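Local coordinates for probable glutamine-binding lipoprotein GlnH (GLNBP) (Mycobacterium tuberculosis, PDB 6H20), which probably binds aspartate and related amino acids outside the membrane and regulates protein kinase G activity to control glutamate metabolism, at residues Thr108-Lys120 against Gly236-Val250. Numbering follows the deposited sequence.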
ATOM      1  N   THR A 108      10.665   4.592  -8.248  1.00 26.02           N
ATOM      2  CA  THR A 108      11.549   4.545  -9.409  1.00 26.55           C
ATOM      3  C   THR A 108      10.813   4.080 -10.658  1.00 25.26           C
ATOM      4  O   THR A 108      11.019   4.630 -11.743  1.00 26.61           O
ATOM      5  CB  THR A 108      12.751   3.641  -9.125  1.00 29.78           C
ATOM      6  OG1 THR A 108      13.515   4.201  -8.055  1.00 40.71           O
ATOM      7  CG2 THR A 108      13.635   3.546 -10.355  1.00 35.95           C
ATOM      8  N   ALA A 109       9.945   3.075 -10.537  1.00 25.51           N
ATOM      9  CA  ALA A 109       9.227   2.611 -11.721  1.00 26.97           C
ATOM     10  C   ALA A 109       8.353   3.706 -12.301  1.00 28.27           C
ATOM     11  O   ALA A 109       8.200   3.797 -13.522  1.00 26.60           O
ATOM     12  CB  ALA A 109       8.394   1.378 -11.386  1.00 25.76           C
ATOM     13  N   LEU A 110       7.775   4.548 -11.445  1.00 24.40           N
ATOM     14  CA  LEU A 110       6.968   5.658 -11.938  1.00 22.12           C
ATOM     15  C   LEU A 110       7.841   6.725 -12.587  1.00 29.01           C
ATOM     16  O   LEU A 110       7.501   7.246 -13.658  1.00 30.37           O
ATOM     17  CB  LEU A 110       6.138   6.221 -10.786  1.00 21.45           C
ATOM     18  CG  LEU A 110       5.025   5.290 -10.312  1.00 21.89           C
ATOM     19  CD1 LEU A 110       4.467   5.756  -8.973  1.00 20.74           C
ATOM     20  CD2 LEU A 110       3.938   5.225 -11.363  1.00 20.89           C
ATOM     21  N   GLN A 111       8.971   7.053 -11.954  1.00 25.45           N
ATOM     22  CA  GLN A 111       9.883   8.049 -12.512  1.00 28.54           C
ATOM     23  C   GLN A 111      10.394   7.628 -13.885  1.00 28.81           C
ATOM     24  O   GLN A 111      10.554   8.469 -14.785  1.00 30.97           O
ATOM     25  CB  GLN A 111      11.059   8.240 -11.558  1.00 31.50           C
ATOM     26  CG  GLN A 111      10.736   9.049 -10.314  1.00 29.89           C
ATOM     27  CD  GLN A 111      11.940   9.196  -9.406  1.00 29.90           C
ATOM     28  OE1 GLN A 111      12.599   8.212  -9.074  1.00 33.62           O
ATOM     29  NE2 GLN A 111      12.239  10.427  -9.005  1.00 35.15           N
ATOM     30  N   LYS A 112      10.654   6.336 -14.067  1.00 30.04           N
ATOM     31  CA  LYS A 112      11.196   5.804 -15.310  1.00 31.14           C
ATOM     32  C   LYS A 112      10.111   5.437 -16.310  1.00 33.15           C
ATOM     33  O   LYS A 112      10.423   4.862 -17.355  1.00 35.44           O
ATOM     34  CB  LYS A 112      12.060   4.570 -15.035  1.00 30.99           C
ATOM     35  CG  LYS A 112      13.345   4.836 -14.281  1.00 36.31           C
ATOM     36  CD  LYS A 112      14.035   3.519 -13.951  1.00 37.54           C
ATOM     37  CE  LYS A 112      15.547   3.654 -13.944  1.00 47.11           C
ATOM     38  NZ  LYS A 112      16.010   4.774 -13.079  1.00 51.04           N
ATOM     39  N   SER A 113       8.845   5.732 -16.003  1.00 30.08           N
ATOM     40  CA  SER A 113       7.727   5.397 -16.886  1.00 29.22           C
ATOM     41  C   SER A 113       7.722   3.915 -17.257  1.00 30.19           C
ATOM     42  O   SER A 113       7.438   3.540 -18.396  1.00 38.73           O
ATOM     43  CB  SER A 113       7.694   6.297 -18.124  1.00 33.36           C
ATOM     44  OG  SER A 113       7.493   7.642 -17.739  1.00 41.51           O
ATOM     45  N   GLN A 114       8.038   3.060 -16.280  1.00 28.36           N
ATOM     46  CA  GLN A 114       8.019   1.620 -16.483  1.00 27.25           C
ATOM     47  C   GLN A 114       6.649   1.000 -16.236  1.00 26.04           C
ATOM     48  O   GLN A 114       6.434  -0.155 -16.614  1.00 28.45           O
ATOM     49  CB  GLN A 114       9.054   0.946 -15.582  1.00 30.20           C
ATOM     50  CG  GLN A 114      10.489   1.336 -15.884  1.00 33.79           C
ATOM     51  CD  GLN A 114      11.467   0.664 -14.942  1.00 34.30           C
ATOM     52  OE1 GLN A 114      11.145   0.397 -13.788  1.00 42.09           O
ATOM     53  NE2 GLN A 114      12.668   0.386 -15.433  1.00 41.88           N
ATOM     54  N   VAL A 115       5.730   1.733 -15.599  1.00 22.00           N
ATOM     55  CA  VAL A 115       4.349   1.306 -15.425  1.00 22.55           C
ATOM     56  C   VAL A 115       3.476   2.531 -15.626  1.00 23.44           C
ATOM     57  O   VAL A 115       3.928   3.669 -15.495  1.00 25.96           O
ATOM     58  CB  VAL A 115       4.081   0.712 -14.022  1.00 21.50           C
ATOM     59  CG1 VAL A 115       4.933  -0.529 -13.781  1.00 20.26           C
ATOM     60  CG2 VAL A 115       4.341   1.751 -12.935  1.00 24.08           C
ATOM     61  N   ASP A 116       2.202   2.288 -15.942  1.00 20.30           N
ATOM     62  CA  ASP A 116       1.260   3.401 -15.993  1.00 19.83           C
ATOM     63  C   ASP A 116       0.872   3.847 -14.586  1.00 19.08           C
ATOM     64  O   ASP A 116       0.796   5.052 -14.304  1.00 19.61           O
ATOM     65  CB  ASP A 116       0.000   3.002 -16.764  1.00 20.92           C
ATOM     66  CG  ASP A 116       0.280   2.616 -18.209  1.00 24.43           C
ATOM     67  OD1 ASP A 116       0.882   3.430 -18.949  1.00 27.28           O
ATOM     68  OD2 ASP A 116      -0.132   1.509 -18.624  1.00 23.86           O
ATOM     69  N   ILE A 117       0.589   2.894 -13.703  1.00 17.67           N
ATOM     70  CA  ILE A 117       0.177   3.195 -12.339  1.00 17.43           C
ATOM     71  C   ILE A 117       0.800   2.171 -11.403  1.00 17.75           C
ATOM     72  O   ILE A 117       1.141   1.054 -11.808  1.00 19.51           O
ATOM     73  CB  ILE A 117      -1.360   3.205 -12.151  1.00 15.66           C
ATOM     74  CG1 ILE A 117      -1.963   1.819 -12.412  1.00 15.39           C
ATOM     75  CG2 ILE A 117      -2.003   4.263 -13.060  1.00 16.38           C
ATOM     76  CD1 ILE A 117      -3.479   1.754 -12.193  1.00 16.59           C
ATOM     77  N   VAL A 118       0.976   2.575 -10.148  1.00 15.67           N
ATOM     78  CA  VAL A 118       1.306   1.659  -9.055  1.00 15.48           C
ATOM     79  C   VAL A 118       0.074   1.581  -8.168  1.00 16.13           C
ATOM     80  O   VAL A 118      -0.434   2.613  -7.713  1.00 16.16           O
ATOM     81  CB  VAL A 118       2.519   2.150  -8.250  1.00 17.80           C
ATOM     82  CG1 VAL A 118       2.668   1.356  -6.947  1.00 17.80           C
ATOM     83  CG2 VAL A 118       3.802   2.038  -9.078  1.00 19.24           C
ATOM     84  N   VAL A 119      -0.433   0.377  -7.953  1.00 15.68           N
ATOM     85  CA  VAL A 119      -1.492   0.133  -6.974  1.00 14.27           C
ATOM     86  C   VAL A 119      -0.908  -0.917  -6.043  1.00 14.26           C
ATOM     87  O   VAL A 119      -0.986  -2.126  -6.304  1.00 15.67           O
ATOM     88  CB  VAL A 119      -2.812  -0.330  -7.598  1.00 15.70           C
ATOM     89  CG1 VAL A 119      -3.937  -0.265  -6.558  1.00 15.07           C
ATOM     90  CG2 VAL A 119      -3.187   0.538  -8.814  1.00 15.95           C
ATOM     91  N   LYS A 120      -0.232  -0.448  -4.996  1.00 14.18           N
ATOM     92  CA  LYS A 120       0.501  -1.336  -4.098  1.00 14.65           C
ATOM     93  C   LYS A 120       0.615  -0.654  -2.750  1.00 13.59           C
ATOM     94  O   LYS A 120       1.683  -0.142  -2.387  1.00 16.11           O
ATOM     95  CB  LYS A 120       1.887  -1.668  -4.668  1.00 18.93           C
ATOM     96  CG  LYS A 120       2.546  -2.830  -3.912  1.00 21.27           C
ATOM     97  CD  LYS A 120       4.057  -2.809  -4.060  1.00 22.62           C
ATOM     98  CE  LYS A 120       4.738  -3.953  -3.307  1.00 27.45           C
ATOM     99  NZ  LYS A 120       4.157  -4.260  -1.969  1.00 29.22           N
ATOM    100  N   GLY A 236      -2.837   5.859  -2.125  1.00 14.96           N
ATOM    101  CA  GLY A 236      -3.163   6.475  -3.392  1.00 14.79           C
ATOM    102  C   GLY A 236      -2.626   5.618  -4.522  1.00 16.81           C
ATOM    103  O   GLY A 236      -1.710   4.811  -4.339  1.00 15.59           O
ATOM    104  N   VAL A 237      -3.218   5.792  -5.699  1.00 14.93           N
ATOM    105  CA  VAL A 237      -2.658   5.216  -6.920  1.00 14.31           C
ATOM    106  C   VAL A 237      -1.498   6.100  -7.344  1.00 15.05           C
ATOM    107  O   VAL A 237      -1.669   7.306  -7.540  1.00 16.26           O
ATOM    108  CB  VAL A 237      -3.717   5.132  -8.027  1.00 13.47           C
ATOM    109  CG1 VAL A 237      -3.087   4.659  -9.340  1.00 16.55           C
ATOM    110  CG2 VAL A 237      -4.864   4.240  -7.596  1.00 15.04           C
ATOM    111  N   GLY A 238      -0.307   5.508  -7.459  1.00 15.77           N
ATOM    112  CA  GLY A 238       0.886   6.263  -7.816  1.00 16.41           C
ATOM    113  C   GLY A 238       1.002   6.408  -9.326  1.00 16.24           C
ATOM    114  O   GLY A 238       0.749   5.467 -10.073  1.00 17.90           O
ATOM    115  N   ILE A 239       1.349   7.621  -9.760  1.00 15.25           N
ATOM    116  CA  ILE A 239       1.342   8.011 -11.164  1.00 15.87           C
ATOM    117  C   ILE A 239       2.585   8.852 -11.410  1.00 17.61           C
ATOM    118  O   ILE A 239       3.072   9.542 -10.511  1.00 22.42           O
ATOM    119  CB  ILE A 239       0.041   8.798 -11.483  1.00 17.30           C
ATOM    120  CG1 ILE A 239      -1.168   7.864 -11.375  1.00 18.94           C
ATOM    121  CG2 ILE A 239       0.105   9.462 -12.873  1.00 18.28           C
ATOM    122  CD1 ILE A 239      -2.509   8.563 -11.248  1.00 17.04           C
ATOM    123  N   ASN A 240       3.111   8.787 -12.634  1.00 19.12           N
ATOM    124  CA  ASN A 240       4.260   9.618 -12.974  1.00 21.67           C
ATOM    125  C   ASN A 240       3.945  11.090 -12.712  1.00 21.63           C
ATOM    126  O   ASN A 240       2.842  11.571 -12.994  1.00 22.56           O
ATOM    127  CB  ASN A 240       4.661   9.407 -14.433  1.00 22.07           C
ATOM    128  CG  ASN A 240       5.763  10.346 -14.869  1.00 25.83           C
ATOM    129  OD1 ASN A 240       5.504  11.494 -15.245  1.00 27.71           O
ATOM    130  ND2 ASN A 240       7.001   9.865 -14.834  1.00 29.82           N
ATOM    131  N   LEU A 241       4.933  11.798 -12.154  1.00 23.77           N
ATOM    132  CA  LEU A 241       4.728  13.164 -11.673  1.00 27.97           C
ATOM    133  C   LEU A 241       4.082  14.059 -12.720  1.00 29.20           C
ATOM    134  O   LEU A 241       3.257  14.919 -12.388  1.00 32.95           O
ATOM    135  CB  LEU A 241       6.069  13.760 -11.242  1.00 27.01           C
ATOM    136  CG  LEU A 241       6.050  15.169 -10.654  1.00 29.65           C
ATOM    137  CD1 LEU A 241       5.171  15.206  -9.407  1.00 29.30           C
ATOM    138  CD2 LEU A 241       7.468  15.604 -10.324  1.00 31.80           C
ATOM    139  N   ASP A 242       4.441  13.875 -13.988  1.00 23.63           N
ATOM    140  CA  ASP A 242       3.996  14.786 -15.030  1.00 29.08           C
ATOM    141  C   ASP A 242       2.715  14.353 -15.723  1.00 27.89           C
ATOM    142  O   ASP A 242       2.160  15.140 -16.494  1.00 28.99           O
ATOM    143  CB  ASP A 242       5.100  14.970 -16.068  1.00 29.25           C
ATOM    144  CG  ASP A 242       6.329  15.628 -15.488  1.00 37.93           C
ATOM    145  OD1 ASP A 242       6.169  16.562 -14.673  1.00 40.81           O
ATOM    146  OD2 ASP A 242       7.452  15.201 -15.835  1.00 45.20           O
ATOM    147  N   ASN A 243       2.216  13.143 -15.477  1.00 23.07           N
ATOM    148  CA  ASN A 243       0.999  12.704 -16.160  1.00 22.31           C
ATOM    149  C   ASN A 243      -0.229  13.110 -15.346  1.00 20.02           C
ATOM    150  O   ASN A 243      -0.928  12.282 -14.755  1.00 19.76           O
ATOM    151  CB  ASN A 243       1.028  11.210 -16.461  1.00 24.09           C
ATOM    152  CG  ASN A 243      -0.043  10.812 -17.478  1.00 24.79           C
ATOM    153  OD1 ASN A 243      -0.976  11.582 -17.751  1.00 30.25           O
ATOM    154  ND2 ASN A 243       0.087   9.619 -18.039  1.00 30.28           N
ATOM    155  N   THR A 244      -0.491  14.425 -15.351  1.00 22.87           N
ATOM    156  CA  THR A 244      -1.651  14.953 -14.635  1.00 22.73           C
ATOM    157  C   THR A 244      -2.959  14.465 -15.235  1.00 18.55           C
ATOM    158  O   THR A 244      -3.945  14.305 -14.504  1.00 19.01           O
ATOM    159  CB  THR A 244      -1.625  16.479 -14.572  1.00 27.10           C
ATOM    160  OG1 THR A 244      -1.555  17.015 -15.899  1.00 28.03           O
ATOM    161  CG2 THR A 244      -0.438  16.955 -13.741  1.00 25.52           C
ATOM    162  N   GLY A 245      -2.990  14.205 -16.544  1.00 20.05           N
ATOM    163  CA  GLY A 245      -4.200  13.668 -17.148  1.00 18.19           C
ATOM    164  C   GLY A 245      -4.588  12.322 -16.566  1.00 17.95           C
ATOM    165  O   GLY A 245      -5.763  12.050 -16.323  1.00 19.57           O
ATOM    166  N   LEU A 246      -3.604  11.457 -16.344  1.00 17.42           N
ATOM    167  CA  LEU A 246      -3.899  10.158 -15.750  1.00 16.16           C
ATOM    168  C   LEU A 246      -4.347  10.293 -14.302  1.00 16.61           C
ATOM    169  O   LEU A 246      -5.179   9.505 -13.845  1.00 17.16           O
ATOM    170  CB  LEU A 246      -2.665   9.263 -15.863  1.00 16.88           C
ATOM    171  CG  LEU A 246      -2.828   7.806 -15.444  1.00 16.15           C
ATOM    172  CD1 LEU A 246      -4.028   7.161 -16.090  1.00 19.32           C
ATOM    173  CD2 LEU A 246      -1.553   7.033 -15.796  1.00 18.28           C
ATOM    174  N   VAL A 247      -3.821  11.277 -13.568  1.00 18.06           N
ATOM    175  CA  VAL A 247      -4.324  11.544 -12.219  1.00 16.21           C
ATOM    176  C   VAL A 247      -5.816  11.857 -12.262  1.00 15.73           C
ATOM    177  O   VAL A 247      -6.614  11.279 -11.510  1.00 17.05           O
ATOM    178  CB  VAL A 247      -3.534  12.689 -11.559  1.00 19.87           C
ATOM    179  CG1 VAL A 247      -4.130  13.012 -10.182  1.00 19.02           C
ATOM    180  CG2 VAL A 247      -2.058  12.335 -11.459  1.00 20.29           C
ATOM    181  N   ARG A 248      -6.211  12.800 -13.132  1.00 18.54           N
ATOM    182  CA  ARG A 248      -7.629  13.135 -13.241  1.00 16.07           C
ATOM    183  C   ARG A 248      -8.451  11.927 -13.663  1.00 16.84           C
ATOM    184  O   ARG A 248      -9.546  11.709 -13.138  1.00 18.43           O
ATOM    185  CB  ARG A 248      -7.840  14.302 -14.209  1.00 16.64           C
ATOM    186  CG  ARG A 248      -7.102  15.556 -13.803  1.00 16.66           C
ATOM    187  CD  ARG A 248      -7.470  16.699 -14.742  1.00 20.82           C
ATOM    188  NE  ARG A 248      -6.652  17.888 -14.515  1.00 20.14           N
ATOM    189  CZ  ARG A 248      -6.906  18.800 -13.581  1.00 25.00           C
ATOM    190  NH1 ARG A 248      -7.954  18.658 -12.777  1.00 24.55           N
ATOM    191  NH2 ARG A 248      -6.103  19.852 -13.443  1.00 27.50           N
ATOM    192  N   PHE A 249      -7.937  11.126 -14.604  1.00 17.46           N
ATOM    193  CA  PHE A 249      -8.668   9.946 -15.054  1.00 17.41           C
ATOM    194  C   PHE A 249      -8.897   8.974 -13.901  1.00 15.74           C
ATOM    195  O   PHE A 249     -10.030   8.527 -13.668  1.00 16.86           O
ATOM    196  CB  PHE A 249      -7.922   9.246 -16.203  1.00 20.12           C
ATOM    197  CG  PHE A 249      -8.715   8.139 -16.836  1.00 16.36           C
ATOM    198  CD1 PHE A 249      -8.763   6.866 -16.252  1.00 16.33           C
ATOM    199  CD2 PHE A 249      -9.459   8.381 -17.986  1.00 17.88           C
ATOM    200  CE1 PHE A 249      -9.523   5.859 -16.821  1.00 16.84           C
ATOM    201  CE2 PHE A 249     -10.216   7.385 -18.556  1.00 16.49           C
ATOM    202  CZ  PHE A 249     -10.255   6.123 -17.975  1.00 17.33           C
ATOM    203  N   VAL A 250      -7.827   8.621 -13.177  1.00 15.77           N
ATOM    204  CA  VAL A 250      -7.964   7.690 -12.054  1.00 16.08           C
ATOM    205  C   VAL A 250      -8.892   8.261 -10.991  1.00 16.48           C
ATOM    206  O   VAL A 250      -9.693   7.537 -10.391  1.00 15.59           O
ATOM    207  CB  VAL A 250      -6.579   7.337 -11.481  1.00 15.97           C
ATOM    208  CG1 VAL A 250      -6.718   6.509 -10.211  1.00 16.72           C
ATOM    209  CG2 VAL A 250      -5.759   6.565 -12.526  1.00 17.80           C
TER
HETATM  210  O   HOH W   1       2.317   7.181 -15.023  1.00 33.29           O
HETATM  211  O   HOH W   2      -1.377   2.070  -3.988  1.00 19.23           O
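The carboxamide of Asn240 meets the carbonyl of Leu110: ND2 donates to Leu110 O at 2.9 Å, nearly straight (171°). Leu110 O lies in the plane of the Asn240 amide, while ND2 approaches the carbonyl tilted from its plane. That oxygen, in the last turn of helix 106-111, also accepts from Ser113 N, which comes to the opposite face of the carbonyl in a Schellman motif. At the other end of the amide, Asn240 OD1 takes Asp242 N from above its plane, an Asx turn. Held from both ends, the side chain illustrates how one asparagine can link a helix C-terminus to the turn that leads into helix 244-259. On the flat peptide of Gly238 rest the two methyls of Leu110, CD1 3.5 Å from Gly238 C and CD2 3.4 Å from Gly238 O. Val118 N donates to Gly238 O and Gly238 N to Val118 O, each at 2.9 Å, an antiparallel hydrogen-bonded pair, and water joins Asp116 O to Asn240 N. On the other sheet face, Ile117 CB packs 3.6 Å from Val237 CG1, while Ile117 CG2 reaches Leu246 CD2 at 3.9 Å. Strand 117-118, parallel to 53-57 but antiparallel to 232-240, belongs to the helix-flanked mixed sheet of a periplasmic-binding-protein fold, and leads to Lys120 in the asparagine pocket.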